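Local atomic coordinates of ORC1-type DNA replication protein 2 (Aeropyrum pernix, PDB entry 1W5T), a protein that binds ATP and DNA and takes part in regulating the initiation of DNA replication, as an AAA+ ATPase of the Cdc6/Orc family. Residues A[13-18]-A[261-266]; A[20-25]-A[228-233]. All blocks are in the same frame, centred on the assembly; numbering follows the deposited sequence.

How the contacts relate
Both contacts tie the N-terminal segment that precedes helix 28-43 to the helical lid of the AAA+ module, and their centres are 11 Å apart. Along the chain the order is 13-18, 20-25, 228-233, 261-266, so contact 2 falls within the span bracketed by contact 1. Contact 1 uses helix 259-275 of the lid; contact 2 uses the end of helix 217-231. The two meet directly: F15 CZ lies 3.5 Å from L232 CD2, and V14 CB packs on the CA of G231. Residues of both contacts line the nucleotide pocket, so the N-terminal segment runs past the bound ATP analogue while touching two lid helices.

Contact 1: residues A[13-18]-A[261-266]; sequences RVFDEN and RAIVAL. With ANP (phosphoaminophosphonic acid-adenylate ester), chain D.
F15 brings one edge of its ring against helix 259-275, overlapping I263 and L266, which sit one turn apart there. Its CD2 lies 3.9 Å from I263 CG2, and the backbone O of I263 is near the same carbon, in the plane of the ring. One atom further round the ring, CE2 comes to 3.8 Å from L266 CG, with L266 CD2 also at the ring edge. The ring thus meets the helix rim-first, with aliphatic branches from two successive turns and no hydrogen bond across. I263 divides its branches between two partners: CG2, anti to the backbone N, faces F15, while CG1 sits beside that N and carries CD1 to 3.7 Å from O4' of the bound ATP analogue. This is the helical lid of an AAA+ ATPase, with the N-terminal segment reaching it through F15, close to the nucleotide ribose. On the segment's own side, the O of E17 is 3.9 Å from the ribose O3'. F9 meets F15 edge-to-face. The backbone O of V14 accepts a hydrogen bond from NH1 of R227, whose NH2 is hydrogen-bonded to the nucleotide; I263 packs on that same arginine.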
loop_
_atom_site.group_PDB
_atom_site.type_symbol
_atom_site.label_atom_id
_atom_site.label_comp_id
_atom_site.label_asym_id
_atom_site.label_seq_id
_atom_site.Cartn_x
_atom_site.Cartn_y
_atom_site.Cartn_z
ATOM N N ARG A 13 -22.774 -2.748 -0.122
ATOM C CA ARG A 13 -21.685 -2.205 -0.931
ATOM C C ARG A 13 -20.643 -1.464 -0.056
ATOM O O ARG A 13 -19.497 -1.243 -0.463
ATOM C CB ARG A 13 -22.229 -1.308 -2.039
ATOM C CG ARG A 13 -22.985 -2.095 -3.128
ATOM C CD ARG A 13 -24.457 -1.719 -3.196
ATOM N NE ARG A 13 -24.632 -0.588 -4.087
ATOM C CZ ARG A 13 -24.970 0.671 -3.816
ATOM N NH1 ARG A 13 -25.246 1.142 -2.601
ATOM N NH2 ARG A 13 -25.047 1.479 -4.856
ATOM N N VAL A 14 -21.062 -1.095 1.144
ATOM C CA VAL A 14 -20.186 -0.516 2.152
ATOM C C VAL A 14 -19.040 -1.468 2.486
ATOM O O VAL A 14 -18.028 -1.040 2.979
ATOM C CB VAL A 14 -21.007 -0.161 3.433
ATOM C CG1 VAL A 14 -20.130 0.195 4.633
ATOM C CG2 VAL A 14 -21.992 0.929 3.129
ATOM N N PHE A 15 -19.209 -2.748 2.170
ATOM C CA PHE A 15 -18.219 -3.779 2.470
ATOM C C PHE A 15 -17.352 -4.160 1.262
ATOM O O PHE A 15 -16.441 -4.966 1.369
ATOM C CB PHE A 15 -18.912 -5.000 3.111
ATOM C CG PHE A 15 -19.365 -4.741 4.522
ATOM C CD1 PHE A 15 -20.604 -4.129 4.762
ATOM C CD2 PHE A 15 -18.529 -5.038 5.620
ATOM C CE1 PHE A 15 -21.033 -3.851 6.053
ATOM C CE2 PHE A 15 -18.934 -4.766 6.937
ATOM C CZ PHE A 15 -20.188 -4.154 7.155
ATOM N N ASP A 16 -17.649 -3.578 0.106
ATOM C CA ASP A 16 -16.853 -3.849 -1.093
ATOM C C ASP A 16 -15.505 -3.105 -1.002
ATOM O O ASP A 16 -15.410 -2.038 -0.390
ATOM C CB ASP A 16 -17.629 -3.475 -2.369
ATOM C CG ASP A 16 -18.806 -4.439 -2.665
ATOM O OD1 ASP A 16 -19.211 -5.259 -1.788
ATOM O OD2 ASP A 16 -19.379 -4.468 -3.765
ATOM N N GLU A 17 -14.492 -3.689 -1.633
ATOM C CA GLU A 17 -13.081 -3.281 -1.567
ATOM C C GLU A 17 -12.789 -1.862 -2.075
ATOM O O GLU A 17 -11.870 -1.190 -1.606
ATOM C CB GLU A 17 -12.218 -4.325 -2.307
ATOM C CG GLU A 17 -13.034 -5.557 -2.724
ATOM C CD GLU A 17 -12.218 -6.815 -2.991
ATOM O OE1 GLU A 17 -12.555 -7.878 -2.404
ATOM O OE2 GLU A 17 -11.257 -6.751 -3.808
ATOM N N ASN A 18 -13.562 -1.378 -3.028
ATOM C CA ASN A 18 -13.365 0.007 -3.367
ATOM C C ASN A 18 -14.448 0.974 -2.900
ATOM O O ASN A 18 -14.598 2.068 -3.471
ATOM C CB ASN A 18 -12.988 0.219 -4.830
ATOM C CG ASN A 18 -13.762 -0.615 -5.754
ATOM O OD1 ASN A 18 -15.000 -0.498 -5.847
ATOM N ND2 ASN A 18 -13.056 -1.481 -6.477
ATOM N N ARG A 261 -8.532 -6.757 6.193
ATOM C CA ARG A 261 -8.792 -8.016 6.873
ATOM C C ARG A 261 -9.871 -7.855 7.931
ATOM O O ARG A 261 -10.675 -8.745 8.108
ATOM C CB ARG A 261 -7.540 -8.536 7.532
ATOM C CG ARG A 261 -7.246 -9.963 7.228
ATOM C CD ARG A 261 -5.845 -10.452 7.691
ATOM N NE ARG A 261 -5.815 -11.885 7.505
ATOM C CZ ARG A 261 -5.581 -12.852 8.400
ATOM N NH1 ARG A 261 -5.682 -14.092 7.953
ATOM N NH2 ARG A 261 -5.226 -12.636 9.665
ATOM N N ALA A 262 -9.864 -6.733 8.653
ATOM C CA ALA A 262 -10.841 -6.498 9.703
ATOM C C ALA A 262 -12.265 -6.384 9.140
ATOM O O ALA A 262 -13.186 -7.045 9.648
ATOM C CB ALA A 262 -10.487 -5.286 10.519
ATOM N N ILE A 263 -12.396 -5.588 8.072
ATOM C CA ILE A 263 -13.656 -5.366 7.405
ATOM C C ILE A 263 -14.236 -6.642 6.786
ATOM O O ILE A 263 -15.461 -6.857 6.847
ATOM C CB ILE A 263 -13.508 -4.239 6.350
ATOM C CG1 ILE A 263 -13.398 -2.903 7.055
ATOM C CG2 ILE A 263 -14.703 -4.184 5.417
ATOM C CD1 ILE A 263 -12.852 -1.841 6.157
ATOM N N VAL A 264 -13.383 -7.467 6.204
ATOM C CA VAL A 264 -13.795 -8.717 5.569
ATOM C C VAL A 264 -14.299 -9.692 6.664
ATOM O O VAL A 264 -15.337 -10.351 6.499
ATOM C CB VAL A 264 -12.631 -9.343 4.733
ATOM C CG1 VAL A 264 -12.987 -10.695 4.236
ATOM C CG2 VAL A 264 -12.313 -8.469 3.526
ATOM N N ALA A 265 -13.591 -9.764 7.780
ATOM C CA ALA A 265 -14.093 -10.486 8.953
ATOM C C ALA A 265 -15.503 -10.089 9.376
ATOM O O ALA A 265 -16.323 -10.948 9.667
ATOM C CB ALA A 265 -13.134 -10.337 10.137
ATOM N N LEU A 266 -15.759 -8.791 9.456
ATOM C CA LEU A 266 -17.046 -8.293 9.900
ATOM C C LEU A 266 -18.092 -8.666 8.829
ATOM O O LEU A 266 -19.177 -9.156 9.163
ATOM C CB LEU A 266 -16.981 -6.776 10.193
ATOM C CG LEU A 266 -18.309 -6.043 10.441
ATOM C CD1 LEU A 266 -19.033 -6.711 11.572
ATOM C CD2 LEU A 266 -18.151 -4.584 10.795
HETATM P PG ANP D . -2.747 -2.976 -0.357
HETATM O O1G ANP D . -3.316 -4.398 -0.776
HETATM O O2G ANP D . -2.630 -2.089 -1.672
HETATM O O3G ANP D . -1.352 -3.058 0.397
HETATM P PB ANP D . -4.014 -0.558 0.855
HETATM O O1B ANP D . -4.024 0.303 -0.471
HETATM O O2B ANP D . -2.816 -0.098 1.740
HETATM N N3B ANP D . -3.982 -2.247 0.589
HETATM P PA ANP D . -6.794 0.114 1.168
HETATM O O1A ANP D . -6.898 1.698 0.975
HETATM O O2A ANP D . -7.175 -0.599 -0.195
HETATM O O3A ANP D . -5.353 -0.330 1.749
HETATM O "O5'" ANP D . -7.726 -0.337 2.406
HETATM C "C5'" ANP D . -8.114 -1.649 2.846
HETATM C "C4'" ANP D . -9.578 -1.534 3.283
HETATM O "O4'" ANP D . -9.684 -0.770 4.491
HETATM C "C3'" ANP D . -10.439 -0.767 2.282
HETATM O "O3'" ANP D . -11.730 -1.305 2.321
HETATM C "C2'" ANP D . -10.494 0.658 2.819
HETATM O "O2'" ANP D . -11.610 1.447 2.408
HETATM C "C1'" ANP D . -10.489 0.401 4.320
HETATM N N9 ANP D . -9.778 1.467 5.015
HETATM C C8 ANP D . -8.405 1.588 5.111
HETATM N N7 ANP D . -8.043 2.684 5.824
HETATM C C5 ANP D . -9.167 3.281 6.245
HETATM C C6 ANP D . -9.625 4.470 7.034
HETATM N N6 ANP D . -8.752 5.345 7.612
HETATM N N1 ANP D . -10.958 4.713 7.163
HETATM C C2 ANP D . -11.889 3.930 6.640
HETATM N N3 ANP D . -11.610 2.833 5.892
HETATM C C4 ANP D . -10.249 2.480 5.685
#

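Contact 2: residues A[20-25]-A[228-233]; sequences IPPELR and AELGLR
The end of lid helix 217-231 in this AAA+ ATPase faces the loop that leads into helix 28-43, and a salt bridge and a small apolar patch join the two at the surface. R25 NH2 donates to E229 OE2 at 3.0 Å, fairly straight at 161°. The oxygen takes the bond on its syn side, slightly out of the carboxylate plane, and itself lies in the guanidinium plane; the two planes are turned 54° apart. NH1 adds a weak second bond to the same oxygen. R25 runs extended from CG to NE, which carries its guanidinium across to the helix, and its chain also lies against T222 and Q226. A methionine in place of R25 would probably leave the E229 carboxylate without this charged mate and free to turn. Beside the bridge the prolines meet L230. P21 also borders the nucleotide pocket, touching the bound analogue and packing on R227, so the loop faces both the lid and the nucleotide. Q226 NE2 is hydrogen-bonded to the backbone O of E23. P21 CB stands 4.4 Å from L230 CD1, while P22 turns its ring toward the same leucine, its CD 3.8 Å from L230 CD1.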
loop_
_atom_site.group_PDB
_atom_site.type_symbol
_atom_site.label_atom_id
_atom_site.label_comp_id
_atom_site.label_asym_id
_atom_site.label_seq_id
_atom_site.Cartn_x
_atom_site.Cartn_y
_atom_site.Cartn_z
ATOM N N ILE A 20 -15.459 3.851 -0.728
ATOM C CA ILE A 20 -14.831 4.968 -0.016
ATOM C C ILE A 20 -15.860 5.613 0.903
ATOM O O ILE A 20 -16.917 6.043 0.446
ATOM C CB ILE A 20 -14.337 6.037 -1.033
ATOM C CG1 ILE A 20 -13.500 5.373 -2.178
ATOM C CG2 ILE A 20 -13.545 7.126 -0.314
ATOM C CD1 ILE A 20 -12.124 4.802 -1.703
ATOM N N PRO A 21 -15.591 5.658 2.202
ATOM C CA PRO A 21 -16.579 6.201 3.126
ATOM C C PRO A 21 -16.772 7.698 2.890
ATOM O O PRO A 21 -15.844 8.307 2.370
ATOM C CB PRO A 21 -16.027 5.830 4.515
ATOM C CG PRO A 21 -14.686 5.383 4.309
ATOM C CD PRO A 21 -14.416 5.118 2.891
ATOM N N PRO A 22 -17.946 8.266 3.211
ATOM C CA PRO A 22 -18.198 9.710 2.967
ATOM C C PRO A 22 -17.293 10.625 3.825
ATOM O O PRO A 22 -17.147 11.785 3.503
ATOM C CB PRO A 22 -19.663 9.912 3.380
ATOM C CG PRO A 22 -20.003 8.748 4.289
ATOM C CD PRO A 22 -19.084 7.595 3.866
ATOM N N GLU A 23 -16.724 10.090 4.910
ATOM C CA GLU A 23 -15.791 10.825 5.778
ATOM C C GLU A 23 -14.719 9.889 6.258
ATOM O O GLU A 23 -14.964 8.696 6.328
ATOM C CB GLU A 23 -16.527 11.400 7.000
ATOM C CG GLU A 23 -17.024 12.837 6.762
ATOM C CD GLU A 23 -17.237 13.632 8.048
ATOM O OE1 GLU A 23 -17.371 12.965 9.113
ATOM O OE2 GLU A 23 -17.274 14.907 8.001
ATOM N N LEU A 24 -13.546 10.394 6.606
ATOM C CA LEU A 24 -12.551 9.549 7.293
ATOM C C LEU A 24 -12.525 9.818 8.789
ATOM O O LEU A 24 -12.547 10.962 9.212
ATOM C CB LEU A 24 -11.143 9.731 6.741
ATOM C CG LEU A 24 -10.769 9.160 5.363
ATOM C CD1 LEU A 24 -9.270 9.345 5.101
ATOM C CD2 LEU A 24 -11.168 7.737 5.172
ATOM N N ARG A 25 -12.432 8.770 9.595
ATOM C CA ARG A 25 -12.373 8.950 11.051
ATOM C C ARG A 25 -11.019 8.570 11.662
ATOM O O ARG A 25 -10.757 8.767 12.858
ATOM C CB ARG A 25 -13.499 8.149 11.726
ATOM C CG ARG A 25 -14.893 8.625 11.372
ATOM C CD ARG A 25 -15.908 8.276 12.407
ATOM N NE ARG A 25 -17.275 8.433 11.893
ATOM C CZ ARG A 25 -18.297 7.645 12.215
ATOM N NH1 ARG A 25 -18.117 6.623 13.049
ATOM N NH2 ARG A 25 -19.498 7.892 11.703
ATOM N N ALA A 228 -20.059 -0.600 10.298
ATOM C CA ALA A 228 -21.332 -1.052 10.871
ATOM C C ALA A 228 -22.455 0.010 10.690
ATOM O O ALA A 228 -23.484 -0.256 10.041
ATOM C CB ALA A 228 -21.175 -1.423 12.305
ATOM N N GLU A 229 -22.201 1.224 11.176
ATOM C CA GLU A 229 -23.136 2.355 11.068
ATOM C C GLU A 229 -23.699 2.628 9.699
ATOM O O GLU A 229 -24.901 2.832 9.574
ATOM C CB GLU A 229 -22.520 3.639 11.619
ATOM C CG GLU A 229 -22.373 3.693 13.128
ATOM C CD GLU A 229 -21.650 4.937 13.569
ATOM O OE1 GLU A 229 -21.353 5.082 14.764
ATOM O OE2 GLU A 229 -21.368 5.802 12.731
ATOM N N LEU A 230 -22.844 2.635 8.671
ATOM C CA LEU A 230 -23.259 2.849 7.289
ATOM C C LEU A 230 -23.808 1.591 6.630
ATOM O O LEU A 230 -24.562 1.668 5.660
ATOM C CB LEU A 230 -22.048 3.311 6.480
ATOM C CG LEU A 230 -21.282 4.535 7.014
ATOM C CD1 LEU A 230 -19.927 4.722 6.278
ATOM C CD2 LEU A 230 -22.129 5.834 6.977
ATOM N N GLY A 231 -23.384 0.425 7.095
ATOM C CA GLY A 231 -23.550 -0.762 6.284
ATOM C C GLY A 231 -24.443 -1.806 6.907
ATOM O O GLY A 231 -25.074 -2.580 6.206
ATOM N N LEU A 232 -24.488 -1.821 8.235
ATOM C CA LEU A 232 -25.283 -2.795 8.962
ATOM C C LEU A 232 -26.546 -2.136 9.522
ATOM O O LEU A 232 -26.572 -0.933 9.793
ATOM C CB LEU A 232 -24.437 -3.415 10.093
ATOM C CG LEU A 232 -23.151 -4.145 9.708
ATOM C CD1 LEU A 232 -22.627 -4.993 10.866
ATOM C CD2 LEU A 232 -23.325 -4.998 8.424
ATOM N N ARG A 233 -27.593 -2.930 9.706
ATOM C CA ARG A 233 -28.805 -2.455 10.362
ATOM C C ARG A 233 -28.485 -2.259 11.816
ATOM O O ARG A 233 -27.719 -3.019 12.368
ATOM C CB ARG A 233 -29.902 -3.478 10.189
ATOM C CG ARG A 233 -30.685 -3.315 8.914
ATOM C CD ARG A 233 -32.121 -3.888 9.017
ATOM N NE ARG A 233 -32.082 -5.308 9.301
ATOM C CZ ARG A 233 -32.546 -5.960 10.371
ATOM N NH1 ARG A 233 -33.209 -5.368 11.376
ATOM N NH2 ARG A 233 -32.340 -7.270 10.399
#